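Local structure of putative alpha-L-fucosidase (Bacteroides thetaiotaomicron, 3EYP) at residues G7-S11 against G246-I250; K159-W165 against Q189-F195; N337-Y343 against Y356-D361; K360-A366 against Q440-P446. The protein probably hydrolyses alpha-L-fucosidic bonds as a glycoside hydrolase of family 29, joining a TIM-barrel-type catalytic domain to an F5/8 type C domain. One frame throughout, in Å; residues are numbered along the deposited sequence.

Interaction 1 (G7-S11 against G246-I250); sequences GLVPS and GDAYI
Leu8 and Pro10, in the lead-in to the first helix of the TIM-barrel-type domain (12-20), pack against Tyr249 of a two-stranded antiparallel ribbon built from strands 223-224 and 248-249. The contact is made by packing of side chains on side chains and backbone, with no hydrogen bond passing between 7-11 and 246-250. Its centre is the Tyr249 ring, placed by a chi1 of -164° that sets CG opposite the backbone N and carries the ring over the extended backbone of Val9 and Pro10. On one face lies the pyrrolidine: Pro10 CD stands 4.0 Å from the ring centroid, 28° off the normal, which meets the geometry of a CH-pi contact. Val9 C covers the rim of that same face, and Pro10 CB comes within 3.5 Å of Tyr249 CE2. Leu8 O approaches the ring obliquely, 3.5 Å from Tyr249 CD1. At the other end of the contact, Leu8 CB packs on Tyr249 CB at 4.1 Å, and Leu8 also touches Thr223 of the partner strand. The ribbon itself carries a classic beta bulge, Asp247 and Ala248 both facing Thr224, while the Asp247 carboxylate is bonded to the N of Ser226. Gln14 of helix 12-20 ties the two segments together from outside, its amide reaching both Ser11 N and Tyr249 O. Leu8 ends on the bulge backbone, with CD1 3.5 Å from Ala248 N.

Interaction 2 (K159-W165 against Q189-F195); sequences KIWETWW and QPDCVIF
Strands 162-164 and 193-195 run parallel, their axes 4.8 Å apart and inclined by 17°, and four backbone bonds join them in a ladder: Val193 N to Trp161 O, Thr163 N to Val193 O, Phe195 N to Thr163 O and Trp165 N to Phe195 O. Polar side chains close the end where the strands enter. Gln189 OE1 accepts from Ile160 N at 3.0 Å along a straight N-H (172°), although the donor stands well above the amide plane. Gln189 NE2 is held by the carbonyls of Met154 and Gly158, which fixes the amide's rotation. Nearby, the extended Lys159 chain brings NZ 2.8 Å from Asp191 OD2 in a salt bridge, on the anti side and tilted out of the carboxylate plane.

Aromatic packing dominates the other end. The six-membered ring of Trp164 and the ring of Phe195 form an offset stack, centroids 3.9 Å apart and planes within 1° of parallel, while Phe195 CB sits over the pyrrole ring of Trp164. The indole NE1 is bonded to Glu253 of strand 253-257. Across the sheet, Cys192 SG lies 3.3 Å from Thr163 OG1, a buried hydroxyl with no partner in the model.

This is a beta-alpha-beta crossover of the barrel: helix 175-188 covers the face bearing Thr163 and Ile194, whereas Trp17 and Arg20 of helix 12-20 meet Glu162 and Val193.

Interaction 3 (N337-Y343 against Y356-D361); sequences NVRGAKY and YFAGKD. With GOL (glycerol), chain E.
Arg339 and Asp361 make the main charged contact: NH1 and NH2 of Arg339 both lie 2.8 Å from Asp361 OD1, end-on and from the same face of the carboxylate. Both nitrogens go to the one oxygen, and the guanidinium and carboxylate planes stand 61° apart, unlike a flat two-oxygen pairing. Arg339 NH1 also donates to Gly359 O at 3.0 Å, with that oxygen in the guanidinium plane; together these bonds fix the rotation of the group.

Backbone bonds flank it, Arg339 N to Ala358 O and Ala358 N to Tyr343 O. Asn337 OD1 takes the Lys360 N-H at 2.8 Å, nearly straight at 170° though from above the amide plane. Its ND2 reaches the carbonyls of Glu363 and Lys365, so one amide binds both sides of the following turn. Asn337 O is buried here without a polar partner, with Gly359 CA 3.2 Å away.

Further out, Tyr343 is sandwiched between Arg339 CD on one face and Lys342 CB on the other. Its ring meets that of Tyr356 obliquely, CE1 to CE1 3.8 Å, and a glycerol, probably from the crystallisation liquor, lies by both: C1 sits over a Tyr356 face, and O1 accepts from Tyr356 N at 3.0 Å.

Strand 357-358 pairs with strand 447-454, Phe357 bonding to Ile448, and thus forms one margin of a five-stranded antiparallel sheet in the beta-sandwich of the F5/8 type C domain.

Interaction 4 (K360-A366 against Q440-P446); sequences KDGEVKA and QDGKACP
With chi1 near +60°, Cys445 SG is turned back beside the 360-363 turn, 3.7 Å from Lys360 O, while Val364, at chi1 -56°, sends CG1 opposite its own carbonyl carbon and onto the 442-444 backbone. These side chains pack together two loops of the F5/8 type C beta-sandwich: a type II beta turn, Lys360 to Glu363, and the bend that follows strand 434-442. Val364 CG1 approaches Gly442 O to 3.5 Å and also packs on the carbonyl carbon of Ala444. Cys445 CB lies close to two turn carbonyls, those of Lys360 and Glu363, and Cys445 CA makes a bent CA-H...O contact with Glu363 O (3.2 Å, 136° at the hydrogen).

Two waters bridge the loops. One accepts from both Gly362 N and Cys445 N; the other donates to Val364 O and Ala444 O. Within the turn segment, Glu363 OE1 takes the Lys365 N-H at 3.2 Å on its anti lone pair. The modelled approach of Lys365 NZ to Gln440 O is too short to be trusted in detail. Strand 434-442 shows a classic beta bulge here, Gln440 and Asp441 both facing Lys395. At the inner end, Ala366 CB packs on Pro446 CG, 4.3 Å away.

In the fold
Interactions 3 and 4 form one continuous cluster in the F5/8 type C domain, their centres 11 Å apart, sharing Lys360 and Asp361; Gly359 O also approaches Cys445 SG, at 3.5 Å. Interactions 1 and 2 belong to the TIM-barrel-type domain, centres 18 Å apart, and along the chain interaction 2 lies between the two segments of interaction 1. The two pairs meet where Gly7 CA of the N-terminal segment lies 4.3 Å from Lys443 NZ of interaction 4. The side chain of Trp164 in interaction 2 is about 4 Å from another glycerol, which may mark a pocket of the barrel; interactions 3 and 4 are centred about 36 and 35 Å from interaction 2.

Interaction 1 (G7-S11 against G246-I250)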
# COMPACT_ATOMS: atom_id res chain seq x y z
N GLY A 7 -14.48 5.58 -17.57
CA GLY A 7 -14.95 4.60 -16.57
C GLY A 7 -14.96 5.13 -15.18
O GLY A 7 -15.18 6.32 -14.96
N LEU A 8 -14.71 4.25 -14.21
CA LEU A 8 -14.62 4.63 -12.78
C LEU A 8 -13.28 5.29 -12.46
O LEU A 8 -12.24 4.93 -13.00
CB LEU A 8 -14.85 3.38 -11.88
CG LEU A 8 -16.22 2.68 -12.11
CD1 LEU A 8 -16.38 1.61 -11.05
CD2 LEU A 8 -17.42 3.67 -12.13
N VAL A 9 -13.31 6.27 -11.59
CA VAL A 9 -12.13 7.08 -11.26
C VAL A 9 -11.91 7.19 -9.73
O VAL A 9 -12.83 7.03 -8.92
CB VAL A 9 -12.26 8.52 -11.90
CG1 VAL A 9 -12.50 8.42 -13.44
CG2 VAL A 9 -13.36 9.28 -11.23
N PRO A 10 -10.68 7.45 -9.32
CA PRO A 10 -10.38 7.54 -7.91
C PRO A 10 -10.87 8.82 -7.27
O PRO A 10 -10.97 9.87 -7.91
CB PRO A 10 -8.87 7.51 -7.88
CG PRO A 10 -8.48 8.17 -9.18
CD PRO A 10 -9.47 7.59 -10.15
N SER A 11 -11.13 8.71 -5.98
CA SER A 11 -11.46 9.87 -5.13
C SER A 11 -10.21 10.61 -4.70
O SER A 11 -9.09 10.18 -4.90
CB SER A 11 -12.21 9.44 -3.90
OG SER A 11 -11.39 8.67 -3.06
N GLY A 246 -15.10 -4.17 -13.24
CA GLY A 246 -15.57 -4.02 -11.82
C GLY A 246 -16.49 -2.85 -11.58
O GLY A 246 -16.33 -1.77 -12.14
N ASP A 247 -17.45 -3.08 -10.70
CA ASP A 247 -18.49 -2.10 -10.37
C ASP A 247 -18.11 -1.00 -9.39
O ASP A 247 -18.87 -0.06 -9.19
CB ASP A 247 -19.82 -2.72 -9.94
CG ASP A 247 -19.76 -3.46 -8.59
OD1 ASP A 247 -18.87 -3.18 -7.78
OD2 ASP A 247 -20.65 -4.32 -8.37
N ALA A 248 -16.90 -1.11 -8.85
CA ALA A 248 -16.38 -0.21 -7.84
C ALA A 248 -14.93 0.09 -8.00
O ALA A 248 -14.12 -0.78 -8.32
CB ALA A 248 -16.68 -0.76 -6.39
N TYR A 249 -14.55 1.30 -7.64
CA TYR A 249 -13.13 1.73 -7.68
C TYR A 249 -12.64 1.68 -6.24
O TYR A 249 -13.00 2.51 -5.41
CB TYR A 249 -12.98 3.12 -8.26
CG TYR A 249 -11.56 3.46 -8.68
CD1 TYR A 249 -11.20 3.50 -10.02
CD2 TYR A 249 -10.59 3.77 -7.73
CE1 TYR A 249 -9.88 3.79 -10.40
CE2 TYR A 249 -9.30 4.07 -8.10
CZ TYR A 249 -8.94 4.08 -9.42
OH TYR A 249 -7.61 4.40 -9.78
N ILE A 250 -11.96 0.59 -5.96
CA ILE A 250 -11.44 0.29 -4.60
C ILE A 250 -10.13 -0.42 -4.79
O ILE A 250 -10.08 -1.67 -4.89
CB ILE A 250 -12.39 -0.62 -3.79
CG1 ILE A 250 -13.83 -0.14 -3.83
CG2 ILE A 250 -11.94 -0.67 -2.32
CD1 ILE A 250 -14.88 -1.18 -3.44

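Interaction 2 (K159-W165 against Q189-F195)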
# COMPACT_ATOMS: atom_id res chain seq x y z
N LYS A 159 -4.77 14.16 13.47
CA LYS A 159 -5.35 13.83 12.12
C LYS A 159 -5.01 12.39 11.84
O LYS A 159 -3.88 11.95 12.04
CB LYS A 159 -4.76 14.68 10.98
CG LYS A 159 -5.49 14.41 9.65
CD LYS A 159 -5.17 15.42 8.55
CE LYS A 159 -6.15 15.28 7.42
NZ LYS A 159 -5.98 16.30 6.41
N ILE A 160 -6.02 11.66 11.40
CA ILE A 160 -5.89 10.23 11.14
C ILE A 160 -6.11 10.00 9.62
O ILE A 160 -7.14 10.41 9.06
CB ILE A 160 -6.90 9.41 11.98
CG1 ILE A 160 -6.79 9.64 13.51
CG2 ILE A 160 -6.79 7.82 11.67
CD1 ILE A 160 -5.54 9.20 14.18
N TRP A 161 -5.12 9.36 8.98
CA TRP A 161 -5.11 9.21 7.51
C TRP A 161 -5.47 7.81 6.99
O TRP A 161 -5.71 7.62 5.79
CB TRP A 161 -3.75 9.60 6.94
CG TRP A 161 -3.34 11.00 7.14
CD1 TRP A 161 -2.67 11.50 8.22
CD2 TRP A 161 -3.44 12.05 6.19
NE1 TRP A 161 -2.38 12.83 8.01
CE2 TRP A 161 -2.85 13.18 6.76
CE3 TRP A 161 -3.98 12.13 4.90
CZ2 TRP A 161 -2.79 14.40 6.09
CZ3 TRP A 161 -3.93 13.35 4.24
CH2 TRP A 161 -3.35 14.47 4.83
N GLU A 162 -5.51 6.85 7.89
CA GLU A 162 -6.04 5.50 7.58
C GLU A 162 -6.62 4.84 8.79
O GLU A 162 -6.06 4.90 9.88
CB GLU A 162 -4.98 4.60 6.99
CG GLU A 162 -5.52 3.32 6.37
CD GLU A 162 -4.76 2.85 5.13
OE1 GLU A 162 -4.09 3.71 4.49
OE2 GLU A 162 -4.82 1.61 4.83
N THR A 163 -7.78 4.21 8.58
CA THR A 163 -8.39 3.29 9.58
C THR A 163 -8.47 1.94 8.93
O THR A 163 -8.92 1.82 7.80
CB THR A 163 -9.80 3.78 10.02
OG1 THR A 163 -9.68 4.98 10.77
CG2 THR A 163 -10.52 2.79 10.88
N TRP A 164 -7.99 0.93 9.64
CA TRP A 164 -7.85 -0.43 9.09
C TRP A 164 -8.80 -1.37 9.79
O TRP A 164 -8.73 -1.53 11.03
CB TRP A 164 -6.45 -0.93 9.29
CG TRP A 164 -5.78 -1.57 8.14
CD1 TRP A 164 -5.18 -0.95 7.10
CD2 TRP A 164 -5.57 -2.96 7.95
NE1 TRP A 164 -4.65 -1.87 6.23
CE2 TRP A 164 -4.85 -3.12 6.75
CE3 TRP A 164 -5.94 -4.10 8.67
CZ2 TRP A 164 -4.46 -4.38 6.26
CZ3 TRP A 164 -5.57 -5.34 8.18
CH2 TRP A 164 -4.81 -5.45 6.99
N TRP A 165 -9.62 -2.04 8.98
CA TRP A 165 -10.58 -3.04 9.50
C TRP A 165 -10.21 -4.42 8.99
O TRP A 165 -10.51 -4.76 7.85
CB TRP A 165 -12.02 -2.72 9.13
CG TRP A 165 -12.61 -1.52 9.84
CD1 TRP A 165 -12.24 -1.06 11.05
CD2 TRP A 165 -13.65 -0.66 9.37
NE1 TRP A 165 -12.98 0.03 11.39
CE2 TRP A 165 -13.84 0.33 10.36
CE3 TRP A 165 -14.45 -0.62 8.22
CZ2 TRP A 165 -14.82 1.33 10.26
CZ3 TRP A 165 -15.39 0.39 8.09
CH2 TRP A 165 -15.60 1.33 9.13
N GLN A 189 -12.93 12.57 10.60
CA GLN A 189 -11.67 12.46 9.84
C GLN A 189 -11.92 12.37 8.32
O GLN A 189 -11.76 11.30 7.70
CB GLN A 189 -10.92 11.21 10.31
CG GLN A 189 -10.47 11.26 11.81
CD GLN A 189 -9.40 12.30 12.07
OE1 GLN A 189 -8.75 12.79 11.13
NE2 GLN A 189 -9.13 12.59 13.37
N PRO A 190 -12.29 13.48 7.70
CA PRO A 190 -12.76 13.33 6.33
C PRO A 190 -11.68 12.87 5.33
O PRO A 190 -11.99 12.38 4.26
CB PRO A 190 -13.34 14.72 5.99
CG PRO A 190 -12.99 15.63 7.12
CD PRO A 190 -12.51 14.83 8.27
N ASP A 191 -10.42 12.95 5.70
CA ASP A 191 -9.35 12.54 4.79
C ASP A 191 -8.90 11.10 5.07
O ASP A 191 -7.96 10.58 4.45
CB ASP A 191 -8.16 13.48 4.87
CG ASP A 191 -8.39 14.80 4.12
OD1 ASP A 191 -9.45 14.99 3.48
OD2 ASP A 191 -7.47 15.64 4.17
N CYS A 192 -9.60 10.47 5.99
CA CYS A 192 -9.21 9.13 6.43
C CYS A 192 -9.66 8.05 5.45
O CYS A 192 -10.83 7.84 5.18
CB CYS A 192 -9.73 8.81 7.83
SG CYS A 192 -9.02 7.21 8.47
N VAL A 193 -8.68 7.33 4.97
CA VAL A 193 -8.86 6.19 4.04
C VAL A 193 -9.20 4.98 4.86
O VAL A 193 -8.55 4.65 5.86
CB VAL A 193 -7.55 5.88 3.28
CG1 VAL A 193 -7.66 4.61 2.54
CG2 VAL A 193 -7.14 6.99 2.35
N ILE A 194 -10.26 4.31 4.44
CA ILE A 194 -10.69 3.07 5.08
C ILE A 194 -10.30 1.79 4.32
O ILE A 194 -10.70 1.62 3.16
CB ILE A 194 -12.17 3.07 5.33
CG1 ILE A 194 -12.55 4.20 6.31
CG2 ILE A 194 -12.63 1.68 5.84
CD1 ILE A 194 -14.10 4.41 6.36
N PHE A 195 -9.49 0.97 4.97
CA PHE A 195 -9.17 -0.41 4.47
C PHE A 195 -10.31 -1.24 5.00
O PHE A 195 -10.44 -1.43 6.22
CB PHE A 195 -7.83 -0.94 4.95
CG PHE A 195 -7.55 -2.36 4.56
CD1 PHE A 195 -6.83 -2.66 3.39
CD2 PHE A 195 -7.99 -3.40 5.35
CE1 PHE A 195 -6.56 -3.98 3.01
CE2 PHE A 195 -7.70 -4.76 4.98
CZ PHE A 195 -7.00 -5.03 3.82

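Interaction 3 (N337-Y343 against Y356-D361)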
# COMPACT_ATOMS: atom_id res chain seq x y z
N ASN A 337 -0.38 9.07 -33.07
CA ASN A 337 -1.51 9.43 -32.22
C ASN A 337 -1.18 10.42 -31.12
O ASN A 337 -1.33 10.12 -29.93
CB ASN A 337 -2.13 8.16 -31.63
CG ASN A 337 -3.48 8.43 -30.98
OD1 ASN A 337 -4.11 9.46 -31.28
ND2 ASN A 337 -3.92 7.54 -30.03
N VAL A 338 -0.73 11.60 -31.50
CA VAL A 338 -0.38 12.64 -30.54
C VAL A 338 -1.49 13.65 -30.48
O VAL A 338 -1.91 14.22 -31.50
CB VAL A 338 0.91 13.35 -30.89
CG1 VAL A 338 1.22 14.42 -29.84
CG2 VAL A 338 2.04 12.35 -31.02
N ARG A 339 -2.01 13.87 -29.29
CA ARG A 339 -3.15 14.77 -29.16
C ARG A 339 -2.80 16.24 -29.53
O ARG A 339 -3.62 16.98 -30.07
CB ARG A 339 -3.70 14.73 -27.76
CG ARG A 339 -4.94 15.53 -27.61
CD ARG A 339 -5.52 15.19 -26.28
NE ARG A 339 -6.90 15.61 -26.10
CZ ARG A 339 -7.96 14.81 -26.21
NH1 ARG A 339 -7.82 13.54 -26.52
NH2 ARG A 339 -9.17 15.29 -25.98
N GLY A 340 -1.60 16.65 -29.17
CA GLY A 340 -1.22 18.06 -29.22
C GLY A 340 0.11 18.32 -28.57
O GLY A 340 0.66 17.46 -27.88
N ALA A 341 0.65 19.51 -28.81
CA ALA A 341 1.97 19.84 -28.28
C ALA A 341 1.96 19.82 -26.75
O ALA A 341 2.91 19.38 -26.10
CB ALA A 341 2.46 21.21 -28.83
N LYS A 342 0.84 20.22 -26.19
CA LYS A 342 0.63 20.18 -24.74
C LYS A 342 0.79 18.75 -24.18
O LYS A 342 1.09 18.55 -22.99
CB LYS A 342 -0.78 20.62 -24.39
CG LYS A 342 -0.91 21.14 -23.03
CD LYS A 342 -2.04 22.14 -22.96
CE LYS A 342 -3.28 21.55 -22.33
NZ LYS A 342 -3.31 21.78 -20.83
N TYR A 343 0.58 17.81 -25.09
CA TYR A 343 0.48 16.37 -24.79
C TYR A 343 1.48 15.53 -25.54
O TYR A 343 1.28 14.34 -25.76
CB TYR A 343 -0.91 15.86 -25.15
CG TYR A 343 -2.07 16.58 -24.48
CD1 TYR A 343 -2.40 16.33 -23.15
CD2 TYR A 343 -2.87 17.49 -25.20
CE1 TYR A 343 -3.46 16.98 -22.54
CE2 TYR A 343 -3.97 18.11 -24.60
CZ TYR A 343 -4.25 17.88 -23.26
OH TYR A 343 -5.29 18.51 -22.64
N TYR A 356 1.58 14.95 -19.17
CA TYR A 356 1.49 13.63 -19.78
C TYR A 356 1.36 13.65 -21.28
O TYR A 356 0.88 14.61 -21.85
CB TYR A 356 0.30 12.89 -19.17
CG TYR A 356 -1.00 13.63 -19.18
CD1 TYR A 356 -1.94 13.37 -20.16
CD2 TYR A 356 -1.31 14.56 -18.20
CE1 TYR A 356 -3.14 13.98 -20.16
CE2 TYR A 356 -2.54 15.19 -18.21
CZ TYR A 356 -3.44 14.90 -19.22
OH TYR A 356 -4.66 15.48 -19.30
N PHE A 357 1.83 12.55 -21.88
CA PHE A 357 1.46 12.17 -23.25
C PHE A 357 -0.02 11.77 -23.35
O PHE A 357 -0.54 11.06 -22.48
CB PHE A 357 2.32 11.02 -23.75
CG PHE A 357 1.82 10.40 -25.02
CD1 PHE A 357 1.74 11.17 -26.19
CD2 PHE A 357 1.34 9.09 -25.04
CE1 PHE A 357 1.25 10.61 -27.34
CE2 PHE A 357 0.84 8.55 -26.16
CZ PHE A 357 0.79 9.29 -27.33
N ALA A 358 -0.68 12.18 -24.43
CA ALA A 358 -2.03 11.67 -24.72
C ALA A 358 -2.26 11.55 -26.19
O ALA A 358 -1.65 12.28 -27.00
CB ALA A 358 -3.14 12.53 -24.10
N GLY A 359 -3.16 10.65 -26.48
CA GLY A 359 -3.70 10.38 -27.80
C GLY A 359 -4.98 11.13 -28.08
O GLY A 359 -5.48 11.91 -27.28
N LYS A 360 -5.40 10.98 -29.32
CA LYS A 360 -6.59 11.66 -29.82
C LYS A 360 -7.84 10.89 -29.39
O LYS A 360 -7.83 9.67 -29.28
CB LYS A 360 -6.53 11.77 -31.37
CG LYS A 360 -5.38 12.61 -31.86
CD LYS A 360 -5.32 12.62 -33.39
CE LYS A 360 -4.08 13.33 -33.86
NZ LYS A 360 -3.84 13.08 -35.29
N ASP A 361 -8.92 11.64 -29.18
CA ASP A 361 -10.21 11.05 -28.79
C ASP A 361 -10.55 9.90 -29.71
O ASP A 361 -10.60 10.04 -30.96
CB ASP A 361 -11.36 12.07 -28.82
CG ASP A 361 -11.28 13.14 -27.74
OD1 ASP A 361 -10.58 12.96 -26.73
OD2 ASP A 361 -11.96 14.19 -27.90
C1 GOL E . -0.83 17.60 -20.46
O1 GOL E . 0.55 17.41 -20.49
C2 GOL E . -1.11 18.42 -19.23
O2 GOL E . -0.09 19.39 -19.17
C3 GOL E . -2.43 19.13 -19.38
O3 GOL E . -3.31 18.68 -18.38
O HOH W 1 -0.61 12.08 -34.41

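Interaction 4 (K360-A366 against Q440-P446)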
# COMPACT_ATOMS: atom_id res chain seq x y z
N LYS A 360 -5.40 10.98 -29.32
CA LYS A 360 -6.59 11.66 -29.82
C LYS A 360 -7.84 10.89 -29.39
O LYS A 360 -7.83 9.67 -29.28
CB LYS A 360 -6.53 11.77 -31.37
CG LYS A 360 -5.38 12.61 -31.86
CD LYS A 360 -5.32 12.62 -33.39
CE LYS A 360 -4.08 13.33 -33.86
NZ LYS A 360 -3.84 13.08 -35.29
N ASP A 361 -8.92 11.64 -29.18
CA ASP A 361 -10.21 11.05 -28.79
C ASP A 361 -10.55 9.90 -29.71
O ASP A 361 -10.60 10.04 -30.96
CB ASP A 361 -11.36 12.07 -28.82
CG ASP A 361 -11.28 13.14 -27.74
OD1 ASP A 361 -10.58 12.96 -26.73
OD2 ASP A 361 -11.96 14.19 -27.90
N GLY A 362 -10.78 8.77 -29.08
CA GLY A 362 -11.31 7.56 -29.74
C GLY A 362 -10.26 6.67 -30.35
O GLY A 362 -10.55 5.62 -30.89
N GLU A 363 -9.03 7.15 -30.34
CA GLU A 363 -7.95 6.34 -30.81
C GLU A 363 -7.13 5.81 -29.61
O GLU A 363 -6.43 6.56 -28.96
CB GLU A 363 -7.06 7.17 -31.71
CG GLU A 363 -5.90 6.36 -32.13
CD GLU A 363 -6.34 5.20 -32.96
OE1 GLU A 363 -6.17 4.03 -32.49
OE2 GLU A 363 -6.89 5.48 -34.07
N VAL A 364 -7.24 4.50 -29.40
CA VAL A 364 -6.73 3.83 -28.20
C VAL A 364 -5.32 3.30 -28.37
O VAL A 364 -4.65 2.97 -27.40
CB VAL A 364 -7.69 2.66 -27.75
CG1 VAL A 364 -9.10 3.16 -27.51
CG2 VAL A 364 -7.67 1.49 -28.73
N LYS A 365 -4.89 3.26 -29.63
CA LYS A 365 -3.53 2.78 -29.99
C LYS A 365 -2.54 3.92 -30.23
O LYS A 365 -2.91 5.00 -30.72
CB LYS A 365 -3.54 1.85 -31.23
CG LYS A 365 -4.40 0.59 -31.12
CD LYS A 365 -4.24 -0.30 -32.33
CE LYS A 365 -4.46 -1.81 -31.98
NZ LYS A 365 -3.24 -2.73 -31.51
N ALA A 366 -1.30 3.65 -29.82
CA ALA A 366 -0.13 4.48 -30.14
C ALA A 366 1.18 3.74 -30.11
O ALA A 366 1.41 2.80 -29.32
CB ALA A 366 -0.05 5.69 -29.25
N GLN A 440 -1.26 -0.86 -27.38
CA GLN A 440 -1.92 -1.80 -28.30
C GLN A 440 -3.41 -1.87 -28.25
O GLN A 440 -4.06 -2.18 -29.22
CB GLN A 440 -1.32 -3.19 -28.11
CG GLN A 440 0.08 -3.19 -28.60
CD GLN A 440 0.89 -4.35 -28.10
OE1 GLN A 440 1.08 -4.54 -26.89
NE2 GLN A 440 1.45 -5.09 -29.04
N ASP A 441 -3.97 -1.54 -27.11
CA ASP A 441 -5.43 -1.59 -26.91
C ASP A 441 -5.79 -0.85 -25.64
O ASP A 441 -4.95 -0.64 -24.74
CB ASP A 441 -5.92 -3.03 -26.81
CG ASP A 441 -7.38 -3.20 -27.18
OD1 ASP A 441 -8.05 -2.25 -27.63
OD2 ASP A 441 -7.89 -4.31 -26.99
N GLY A 442 -7.06 -0.46 -25.61
CA GLY A 442 -7.63 0.31 -24.50
C GLY A 442 -9.09 0.60 -24.62
O GLY A 442 -9.68 0.31 -25.62
N LYS A 443 -9.63 1.14 -23.55
CA LYS A 443 -11.00 1.62 -23.49
C LYS A 443 -11.09 3.09 -23.92
O LYS A 443 -12.17 3.60 -24.24
CB LYS A 443 -11.54 1.53 -22.07
CG LYS A 443 -11.63 0.13 -21.56
CD LYS A 443 -11.94 0.14 -20.08
CE LYS A 443 -13.37 0.60 -19.81
NZ LYS A 443 -13.57 1.01 -18.41
N ALA A 444 -9.93 3.74 -23.90
CA ALA A 444 -9.83 5.13 -24.37
C ALA A 444 -8.42 5.51 -24.80
O ALA A 444 -7.46 4.79 -24.61
CB ALA A 444 -10.37 6.12 -23.32
N CYS A 445 -8.32 6.68 -25.41
CA CYS A 445 -7.03 7.14 -25.91
C CYS A 445 -6.08 7.17 -24.71
O CYS A 445 -6.51 7.46 -23.63
CB CYS A 445 -7.09 8.51 -26.57
SG CYS A 445 -7.66 9.81 -25.54
N PRO A 446 -4.81 6.88 -24.92
CA PRO A 446 -3.82 6.85 -23.81
C PRO A 446 -3.60 8.19 -23.13
O PRO A 446 -3.69 9.25 -23.74
CB PRO A 446 -2.53 6.42 -24.48
CG PRO A 446 -2.75 6.54 -25.95
CD PRO A 446 -4.21 6.53 -26.21
O HOH W 2 -10.74 8.18 -26.12
O HOH W 3 -5.06 3.25 -24.47